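Local structure of putative integrase (5U96) at residues E5-E10 against N43-Q48; A12-L17 against N36-Q41. The protein probably binds DNA and exchanges its strands as a serine integrase, this chain being only its coiled-coil domain, whose interactions mediate the direction of recombination. One frame throughout, in Å; residues are numbered along the deposited sequence.

Contact 1: residues E5-E10 against N43-Q48; sequences EKLKIE and NYYEAQ
Tyr45 reaches from helix 28-50 toward segment 5-10, at the beginning of the first helical arm, and nearly everything in this contact is arranged around its side chain. The backbones come closest at Leu7 and Tyr45, whose CA atoms are 6.9 Å apart. Starting at the root, Tyr45 CB meets the leucine branch: Leu7 CD2 lies 3.5 Å from Tyr45 CB, Leu7 CG is equally near, and the two side chains run past each other in opposite directions. With chi1 at -72°, Tyr45 CG stands anti to its carbonyl carbon, and the ring projects across the gap. Further out, Lys6 occupies one ring face. Its CB sits 3.8 Å from the Tyr45 ring centroid and 29° off the ring normal, which identifies a CH-pi contact made by the methylene rather than by the charged end. From there the aliphatic chain of Lys6 continues toward the phenol tip, Lys6 CD lying 3.3 Å from Tyr45 OH, while the ammonium leads away. At the ring edge, near its plane, Glu10 CG lies 3.7 Å from Tyr45 CE2. The carboxylate beyond it is turned 56° from the ring plane. A water joins the two tips: it lies in the plane of the ring at its edge, 2.6 Å from Tyr45 OH, and donates to Glu10 OE2 over 2.9 Å. The phenol therefore reaches the acid indirectly, with the shared water linking the polar ends. Glu46 CG lies more loosely against Leu7 CD2. In the wider fold this is a surface contact between two antiparallel helices, near the start of helix 7-23 and the end of helix 28-50; Leu7 and Glu10 also pack on Ile42, one turn back along helix 28-50.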
ATOM      1  N   GLU A   5      -8.410  15.427 -14.435  1.00 39.07           N
ATOM      2  CA  GLU A   5      -8.854  15.275 -13.053  1.00 39.96           C
ATOM      3  C   GLU A   5      -8.380  13.966 -12.423  1.00 40.26           C
ATOM      4  O   GLU A   5      -9.037  13.425 -11.533  1.00 39.86           O
ATOM      5  CB  GLU A   5     -10.382  15.353 -12.981  1.00 39.91           C
ATOM      6  CG  GLU A   5     -10.988  16.601 -13.627  1.00 39.18           C
ATOM      7  CD  GLU A   5     -10.980  16.558 -15.147  1.00 38.96           C
ATOM      8  OE1 GLU A   5     -10.570  15.525 -15.717  1.00 38.84           O
ATOM      9  OE2 GLU A   5     -11.380  17.563 -15.773  1.00 39.27           O
ATOM     10  N   LYS A   6      -7.233  13.467 -12.876  1.00 39.10           N
ATOM     11  CA  LYS A   6      -6.680  12.220 -12.353  1.00 38.86           C
ATOM     12  C   LYS A   6      -5.677  12.485 -11.237  1.00 38.28           C
ATOM     13  O   LYS A   6      -5.412  11.610 -10.414  1.00 38.32           O
ATOM     14  CB  LYS A   6      -6.020  11.414 -13.473  1.00 37.84           C
ATOM     15  CG  LYS A   6      -6.997  10.974 -14.551  1.00 36.86           C
ATOM     16  CD  LYS A   6      -6.626   9.631 -15.162  1.00 37.20           C
ATOM     17  CE  LYS A   6      -7.845   8.969 -15.784  1.00 37.70           C
ATOM     18  NZ  LYS A   6      -7.508   8.202 -17.011  1.00 39.89           N
ATOM     19  N   LEU A   7      -5.128  13.695 -11.208  1.00 38.91           N
ATOM     20  CA  LEU A   7      -4.122  14.050 -10.214  1.00 38.59           C
ATOM     21  C   LEU A   7      -4.743  14.212  -8.830  1.00 38.05           C
ATOM     22  O   LEU A   7      -4.121  13.872  -7.823  1.00 37.17           O
ATOM     23  CB  LEU A   7      -3.397  15.334 -10.618  1.00 38.54           C
ATOM     24  CG  LEU A   7      -2.477  15.197 -11.832  1.00 37.71           C
ATOM     25  CD1 LEU A   7      -2.789  16.258 -12.873  1.00 38.49           C
ATOM     26  CD2 LEU A   7      -1.018  15.274 -11.411  1.00 37.13           C
ATOM     27  N   LYS A   8      -5.966  14.735  -8.779  1.00 39.06           N
ATOM     28  CA  LYS A   8      -6.658  14.917  -7.506  1.00 39.30           C
ATOM     29  C   LYS A   8      -6.940  13.572  -6.848  1.00 38.27           C
ATOM     30  O   LYS A   8      -6.951  13.465  -5.622  1.00 37.36           O
ATOM     31  CB  LYS A   8      -7.964  15.688  -7.698  1.00 39.95           C
ATOM     32  CG  LYS A   8      -7.776  17.161  -8.026  1.00 39.72           C
ATOM     33  CD  LYS A   8      -9.113  17.872  -8.177  1.00 39.59           C
ATOM     34  CE  LYS A   8      -8.960  19.249  -8.806  1.00 39.17           C
ATOM     35  NZ  LYS A   8      -8.411  19.170 -10.187  1.00 38.27           N
ATOM     36  N   ILE A   9      -7.173  12.549  -7.664  1.00 36.71           N
ATOM     37  CA  ILE A   9      -7.337  11.198  -7.149  1.00 37.22           C
ATOM     38  C   ILE A   9      -5.998  10.683  -6.634  1.00 35.08           C
ATOM     39  O   ILE A   9      -5.926  10.079  -5.566  1.00 35.22           O
ATOM     40  CB  ILE A   9      -7.882  10.231  -8.220  1.00 37.77           C
ATOM     41  CG1 ILE A   9      -9.301  10.642  -8.630  1.00 38.16           C
ATOM     42  CG2 ILE A   9      -7.857   8.794  -7.696  1.00 36.14           C
ATOM     43  CD1 ILE A   9      -9.963   9.692  -9.612  1.00 37.82           C
ATOM     44  N   GLU A  10      -4.941  10.924  -7.404  1.00 34.99           N
ATOM     45  CA  GLU A  10      -3.602  10.496  -7.021  1.00 35.44           C
ATOM     46  C   GLU A  10      -3.163  11.180  -5.730  1.00 34.48           C
ATOM     47  O   GLU A  10      -2.482  10.579  -4.900  1.00 32.93           O
ATOM     48  CB  GLU A  10      -2.603  10.789  -8.143  1.00 35.11           C
ATOM     49  CG  GLU A  10      -2.669   9.809  -9.307  1.00 35.22           C
ATOM     50  CD  GLU A  10      -2.251   8.401  -8.919  1.00 34.61           C
ATOM     51  OE1 GLU A  10      -1.473   8.253  -7.953  1.00 33.62           O
ATOM     52  OE2 GLU A  10      -2.704   7.442  -9.577  1.00 35.01           O
ATOM     53  N   ASN A  43       3.827  12.351 -11.919  1.00 38.24           N
ATOM     54  CA  ASN A  43       4.829  12.937 -12.798  1.00 38.81           C
ATOM     55  C   ASN A  43       4.405  12.903 -14.263  1.00 38.17           C
ATOM     56  O   ASN A  43       4.587  13.880 -14.990  1.00 39.33           O
ATOM     57  CB  ASN A  43       6.163  12.207 -12.630  1.00 38.30           C
ATOM     58  CG  ASN A  43       7.339  13.009 -13.152  1.00 38.28           C
ATOM     59  OD1 ASN A  43       7.249  14.223 -13.333  1.00 38.68           O
ATOM     60  ND2 ASN A  43       8.454  12.331 -13.393  1.00 38.26           N
ATOM     61  N   TYR A  44       3.843  11.778 -14.692  1.00 38.72           N
ATOM     62  CA  TYR A  44       3.410  11.621 -16.077  1.00 39.70           C
ATOM     63  C   TYR A  44       2.228  12.535 -16.386  1.00 39.59           C
ATOM     64  O   TYR A  44       2.161  13.130 -17.461  1.00 39.86           O
ATOM     65  CB  TYR A  44       3.037  10.165 -16.372  1.00 40.90           C
ATOM     66  CG  TYR A  44       2.753   9.906 -17.837  1.00 41.67           C
ATOM     67  CD1 TYR A  44       3.783   9.879 -18.768  1.00 41.60           C
ATOM     68  CD2 TYR A  44       1.458   9.694 -18.292  1.00 42.37           C
ATOM     69  CE1 TYR A  44       3.533   9.650 -20.110  1.00 42.31           C
ATOM     70  CE2 TYR A  44       1.199   9.460 -19.632  1.00 43.37           C
ATOM     71  CZ  TYR A  44       2.240   9.442 -20.537  1.00 43.03           C
ATOM     72  OH  TYR A  44       1.987   9.214 -21.871  1.00 42.83           O
ATOM     73  N   TYR A  45       1.299  12.642 -15.439  1.00 38.49           N
ATOM     74  CA  TYR A  45       0.141  13.518 -15.597  1.00 38.40           C
ATOM     75  C   TYR A  45       0.590  14.963 -15.783  1.00 37.99           C
ATOM     76  O   TYR A  45      -0.039  15.730 -16.511  1.00 38.62           O
ATOM     77  CB  TYR A  45      -0.794  13.402 -14.387  1.00 37.64           C
ATOM     78  CG  TYR A  45      -1.578  12.103 -14.300  1.00 37.76           C
ATOM     79  CD1 TYR A  45      -1.872  11.360 -15.437  1.00 38.09           C
ATOM     80  CD2 TYR A  45      -2.029  11.626 -13.076  1.00 37.69           C
ATOM     81  CE1 TYR A  45      -2.590  10.180 -15.356  1.00 37.92           C
ATOM     82  CE2 TYR A  45      -2.745  10.446 -12.986  1.00 37.28           C
ATOM     83  CZ  TYR A  45      -3.024   9.728 -14.129  1.00 37.80           C
ATOM     84  OH  TYR A  45      -3.736   8.554 -14.046  1.00 37.92           O
ATOM     85  N   GLU A  46       1.682  15.328 -15.120  1.00 38.01           N
ATOM     86  CA  GLU A  46       2.282  16.642 -15.296  1.00 38.42           C
ATOM     87  C   GLU A  46       2.987  16.730 -16.642  1.00 38.34           C
ATOM     88  O   GLU A  46       2.901  17.740 -17.340  1.00 38.19           O
ATOM     89  CB  GLU A  46       3.274  16.935 -14.169  1.00 38.90           C
ATOM     90  CG  GLU A  46       2.626  17.323 -12.850  1.00 39.19           C
ATOM     91  CD  GLU A  46       3.543  17.107 -11.658  1.00 39.94           C
ATOM     92  OE1 GLU A  46       4.740  16.818 -11.862  1.00 39.92           O
ATOM     93  OE2 GLU A  46       3.061  17.223 -10.511  1.00 39.77           O
ATOM     94  N   ALA A  47       3.678  15.654 -17.000  1.00 39.11           N
ATOM     95  CA  ALA A  47       4.517  15.635 -18.191  1.00 38.66           C
ATOM     96  C   ALA A  47       3.700  15.611 -19.480  1.00 39.13           C
ATOM     97  O   ALA A  47       4.144  16.120 -20.506  1.00 39.50           O
ATOM     98  CB  ALA A  47       5.451  14.443 -18.146  1.00 39.01           C
ATOM     99  N   GLN A  48       2.514  15.016 -19.434  1.00 39.53           N
ATOM    100  CA  GLN A  48       1.657  14.957 -20.614  1.00 41.22           C
ATOM    101  C   GLN A  48       1.188  16.347 -21.027  1.00 40.76           C
ATOM    102  O   GLN A  48       0.965  16.610 -22.208  1.00 41.44           O
ATOM    103  CB  GLN A  48       0.448  14.056 -20.367  1.00 42.63           C
ATOM    104  CG  GLN A  48       0.715  12.583 -20.607  1.00 43.60           C
ATOM    105  CD  GLN A  48      -0.563  11.785 -20.773  1.00 45.35           C
ATOM    106  OE1 GLN A  48      -0.930  11.401 -21.884  1.00 47.12           O
ATOM    107  NE2 GLN A  48      -1.246  11.527 -19.664  1.00 44.26           N
TER
HETATM  108  O   HOH W   1      -4.234   7.082 -12.004  1.00 38.60           O

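Contact 2: residues A12-L17 against N36-Q41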
ATOM      1  N   ALA A  12      -5.276  12.156  -3.454  1.00 34.93           N
ATOM      2  CA  ALA A  12      -6.065  11.447  -2.459  1.00 34.02           C
ATOM      3  C   ALA A  12      -5.415  10.099  -2.183  1.00 33.55           C
ATOM      4  O   ALA A  12      -5.369   9.645  -1.044  1.00 33.31           O
ATOM      5  CB  ALA A  12      -7.498  11.270  -2.930  1.00 34.64           C
ATOM      6  N   LYS A  13      -4.902   9.466  -3.235  1.00 33.49           N
ATOM      7  CA  LYS A  13      -4.164   8.218  -3.083  1.00 33.03           C
ATOM      8  C   LYS A  13      -2.856   8.466  -2.338  1.00 33.92           C
ATOM      9  O   LYS A  13      -2.351   7.581  -1.647  1.00 33.49           O
ATOM     10  CB  LYS A  13      -3.885   7.578  -4.447  1.00 33.41           C
ATOM     11  CG  LYS A  13      -5.097   6.899  -5.078  1.00 33.27           C
ATOM     12  CD  LYS A  13      -4.786   6.309  -6.452  1.00 33.42           C
ATOM     13  CE  LYS A  13      -3.666   5.278  -6.401  1.00 33.61           C
ATOM     14  NZ  LYS A  13      -3.499   4.560  -7.695  1.00 34.47           N
ATOM     15  N   LYS A  14      -2.314   9.672  -2.478  1.00 34.23           N
ATOM     16  CA  LYS A  14      -1.078  10.038  -1.796  1.00 34.18           C
ATOM     17  C   LYS A  14      -1.344  10.389  -0.337  1.00 33.69           C
ATOM     18  O   LYS A  14      -0.580  10.003   0.547  1.00 33.87           O
ATOM     19  CB  LYS A  14      -0.394  11.213  -2.497  1.00 34.48           C
ATOM     20  CG  LYS A  14       1.077  11.369  -2.132  1.00 35.28           C
ATOM     21  CD  LYS A  14       1.682  12.639  -2.713  1.00 36.45           C
ATOM     22  CE  LYS A  14       3.161  12.752  -2.373  1.00 37.39           C
ATOM     23  NZ  LYS A  14       4.017  12.848  -3.586  1.00 38.23           N
ATOM     24  N   LYS A  15      -2.425  11.128  -0.091  1.00 33.43           N
ATOM     25  CA  LYS A  15      -2.791  11.524   1.267  1.00 34.16           C
ATOM     26  C   LYS A  15      -2.995  10.305   2.151  1.00 34.38           C
ATOM     27  O   LYS A  15      -2.344  10.164   3.186  1.00 34.47           O
ATOM     28  CB  LYS A  15      -4.068  12.371   1.271  1.00 33.69           C
ATOM     29  CG  LYS A  15      -4.629  12.620   2.672  1.00 34.39           C
ATOM     30  CD  LYS A  15      -5.959  13.346   2.645  1.00 34.91           C
ATOM     31  CE  LYS A  15      -6.591  13.368   4.030  1.00 35.71           C
ATOM     32  NZ  LYS A  15      -7.143  12.038   4.424  1.00 36.12           N
ATOM     33  N   ARG A  16      -3.922   9.446   1.735  1.00 33.26           N
ATOM     34  CA  ARG A  16      -4.267   8.237   2.473  1.00 33.80           C
ATOM     35  C   ARG A  16      -3.003   7.500   2.887  1.00 34.36           C
ATOM     36  O   ARG A  16      -2.842   7.106   4.040  1.00 33.33           O
ATOM     37  CB  ARG A  16      -5.152   7.326   1.621  1.00 33.73           C
ATOM     38  CG  ARG A  16      -6.445   7.975   1.144  1.00 33.17           C
ATOM     39  CD  ARG A  16      -7.579   7.725   2.108  1.00 33.87           C
ATOM     40  NE  ARG A  16      -7.940   6.314   2.159  1.00 33.44           N
ATOM     41  CZ  ARG A  16      -8.671   5.764   3.120  1.00 32.88           C
ATOM     42  NH1 ARG A  16      -9.121   6.499   4.128  1.00 33.32           N
ATOM     43  NH2 ARG A  16      -8.946   4.472   3.079  1.00 33.43           N
ATOM     44  N   LEU A  17      -2.098   7.347   1.928  1.00 33.86           N
ATOM     45  CA  LEU A  17      -0.819   6.701   2.166  1.00 34.92           C
ATOM     46  C   LEU A  17      -0.008   7.446   3.219  1.00 34.33           C
ATOM     47  O   LEU A  17       0.649   6.827   4.056  1.00 34.48           O
ATOM     48  CB  LEU A  17      -0.030   6.611   0.860  1.00 34.72           C
ATOM     49  CG  LEU A  17       1.321   5.897   0.904  1.00 35.80           C
ATOM     50  CD1 LEU A  17       1.155   4.465   1.387  1.00 36.10           C
ATOM     51  CD2 LEU A  17       1.982   5.935  -0.469  1.00 36.97           C
ATOM     52  N   ASN A  36       6.609   5.359  -4.583  1.00 38.66           N
ATOM     53  CA  ASN A  36       7.422   5.448  -5.787  1.00 38.33           C
ATOM     54  C   ASN A  36       6.551   5.340  -7.033  1.00 38.37           C
ATOM     55  O   ASN A  36       6.816   5.986  -8.047  1.00 38.75           O
ATOM     56  CB  ASN A  36       8.489   4.353  -5.788  1.00 38.75           C
ATOM     57  CG  ASN A  36       9.315   4.339  -7.058  1.00 38.85           C
ATOM     58  OD1 ASN A  36      10.192   5.180  -7.252  1.00 39.13           O
ATOM     59  ND2 ASN A  36       9.049   3.368  -7.925  1.00 39.37           N
ATOM     60  N   ASP A  37       5.508   4.523  -6.943  1.00 38.42           N
ATOM     61  CA  ASP A  37       4.553   4.370  -8.034  1.00 37.61           C
ATOM     62  C   ASP A  37       3.575   5.538  -8.065  1.00 37.13           C
ATOM     63  O   ASP A  37       3.214   6.028  -9.134  1.00 37.73           O
ATOM     64  CB  ASP A  37       3.789   3.052  -7.897  1.00 37.78           C
ATOM     65  CG  ASP A  37       4.701   1.842  -7.930  1.00 37.53           C
ATOM     66  OD1 ASP A  37       5.715   1.878  -8.659  1.00 37.75           O
ATOM     67  OD2 ASP A  37       4.404   0.853  -7.229  1.00 37.76           O
ATOM     68  N   ILE A  38       3.147   5.982  -6.886  1.00 37.18           N
ATOM     69  CA  ILE A  38       2.191   7.078  -6.784  1.00 37.21           C
ATOM     70  C   ILE A  38       2.817   8.403  -7.223  1.00 37.39           C
ATOM     71  O   ILE A  38       2.200   9.162  -7.968  1.00 37.51           O
ATOM     72  CB  ILE A  38       1.643   7.214  -5.346  1.00 36.75           C
ATOM     73  CG1 ILE A  38       0.634   6.094  -5.066  1.00 35.93           C
ATOM     74  CG2 ILE A  38       0.992   8.577  -5.150  1.00 35.70           C
ATOM     75  CD1 ILE A  38       0.116   6.063  -3.642  1.00 34.88           C
ATOM     76  N   ASP A  39       4.032   8.681  -6.760  1.00 37.63           N
ATOM     77  CA  ASP A  39       4.739   9.896  -7.161  1.00 37.91           C
ATOM     78  C   ASP A  39       4.984   9.918  -8.666  1.00 37.80           C
ATOM     79  O   ASP A  39       4.844  10.956  -9.312  1.00 38.19           O
ATOM     80  CB  ASP A  39       6.075  10.021  -6.421  1.00 37.69           C
ATOM     81  CG  ASP A  39       5.905  10.381  -4.957  1.00 37.64           C
ATOM     82  OD1 ASP A  39       4.822  10.875  -4.581  1.00 37.87           O
ATOM     83  OD2 ASP A  39       6.862  10.180  -4.181  1.00 37.78           O
ATOM     84  N   ALA A  40       5.353   8.765  -9.218  1.00 38.01           N
ATOM     85  CA  ALA A  40       5.646   8.650 -10.642  1.00 38.33           C
ATOM     86  C   ALA A  40       4.415   8.936 -11.495  1.00 38.61           C
ATOM     87  O   ALA A  40       4.508   9.605 -12.523  1.00 38.65           O
ATOM     88  CB  ALA A  40       6.187   7.268 -10.954  1.00 38.93           C
ATOM     89  N   GLN A  41       3.265   8.423 -11.070  1.00 38.23           N
ATOM     90  CA  GLN A  41       2.028   8.613 -11.820  1.00 38.46           C
ATOM     91  C   GLN A  41       1.629  10.085 -11.838  1.00 37.88           C
ATOM     92  O   GLN A  41       1.048  10.566 -12.810  1.00 38.13           O
ATOM     93  CB  GLN A  41       0.902   7.764 -11.226  1.00 37.89           C
ATOM     94  CG  GLN A  41      -0.398   7.819 -12.015  1.00 38.02           C
ATOM     95  CD  GLN A  41      -0.194   7.570 -13.497  1.00 37.80           C
ATOM     96  OE1 GLN A  41      -0.236   8.498 -14.304  1.00 37.99           O
ATOM     97  NE2 GLN A  41       0.037   6.316 -13.862  1.00 38.76           N
TER
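Asp39 OD1 is gripped across this contact by one donor, the ammonium of Lys14. The hydrogen bond from Lys14 NZ to Asp39 OD1, also a salt bridge, measures only 2.4 Å, very short for such a pair. The nitrogen approaches from above the carboxylate, 34° out of its plane. The other oxygen is much less involved, since Asp39 OD2 is 3.9 Å from Lys14 NZ, so the grip is one-sided. Lys14 gets there with CG anti to the backbone N (chi1 -162°) and an extended chain that bends only at chi4, crossing the aspartate at about a right angle. Opposite charges so close together would be expected to favour the ionised forms of both groups.

Beneath this bridge, Ile38 fills the gap between the helices, and its two branches have different partners. Its CG2 methyl rests by the base of the lysine, 4.0 Å from Lys14 CB. The other branch ends in CD1, which meets both a carbonyl and a methyl: Ile38 CD1 is 3.5 Å from Lys13 O, and Leu17 CD2 packs 3.7 Å from Ile38 CD1. Leu17 and Ile38 are buried and slide past each other in opposite directions, whereas the Lys14-Asp39 bridge flanks them at the partly exposed margin. Ile22 of the second subunit packs on Lys13, Leu17 and Ile38, extending the apolar layer into the dimer, and Tyr21 of that subunit makes a cation-pi contact with Arg16.

The axes of segments 12-17 and 36-41 approach to 10.1 Å, with their N-to-C directions 152° apart. Apolar side chains between two such helices, bordered by an interhelical ion pair, are characteristic of an antiparallel coiled-coil hairpin, here within the coiled-coil domain of a serine integrase.

From the N terminus the chain enters helix 7-23, supplying first the 5-10 side of contact 1 and then the 12-17 side of contact 2. It reverses between residues 23 and 28 and returns along helix 28-50, where 36-41 closes the inner loop and 43-48 the outer one. Contact 2 is thus nested inside contact 1, with 18 and 32 residues between their respective segments. Their centres lie 10 Å apart and they touch through Glu10, whose carboxylate packs on Ile38 and Gln41. Contact 2 ties the hairpin at the middle of the chain; contact 1 joins its open end, where both termini lie.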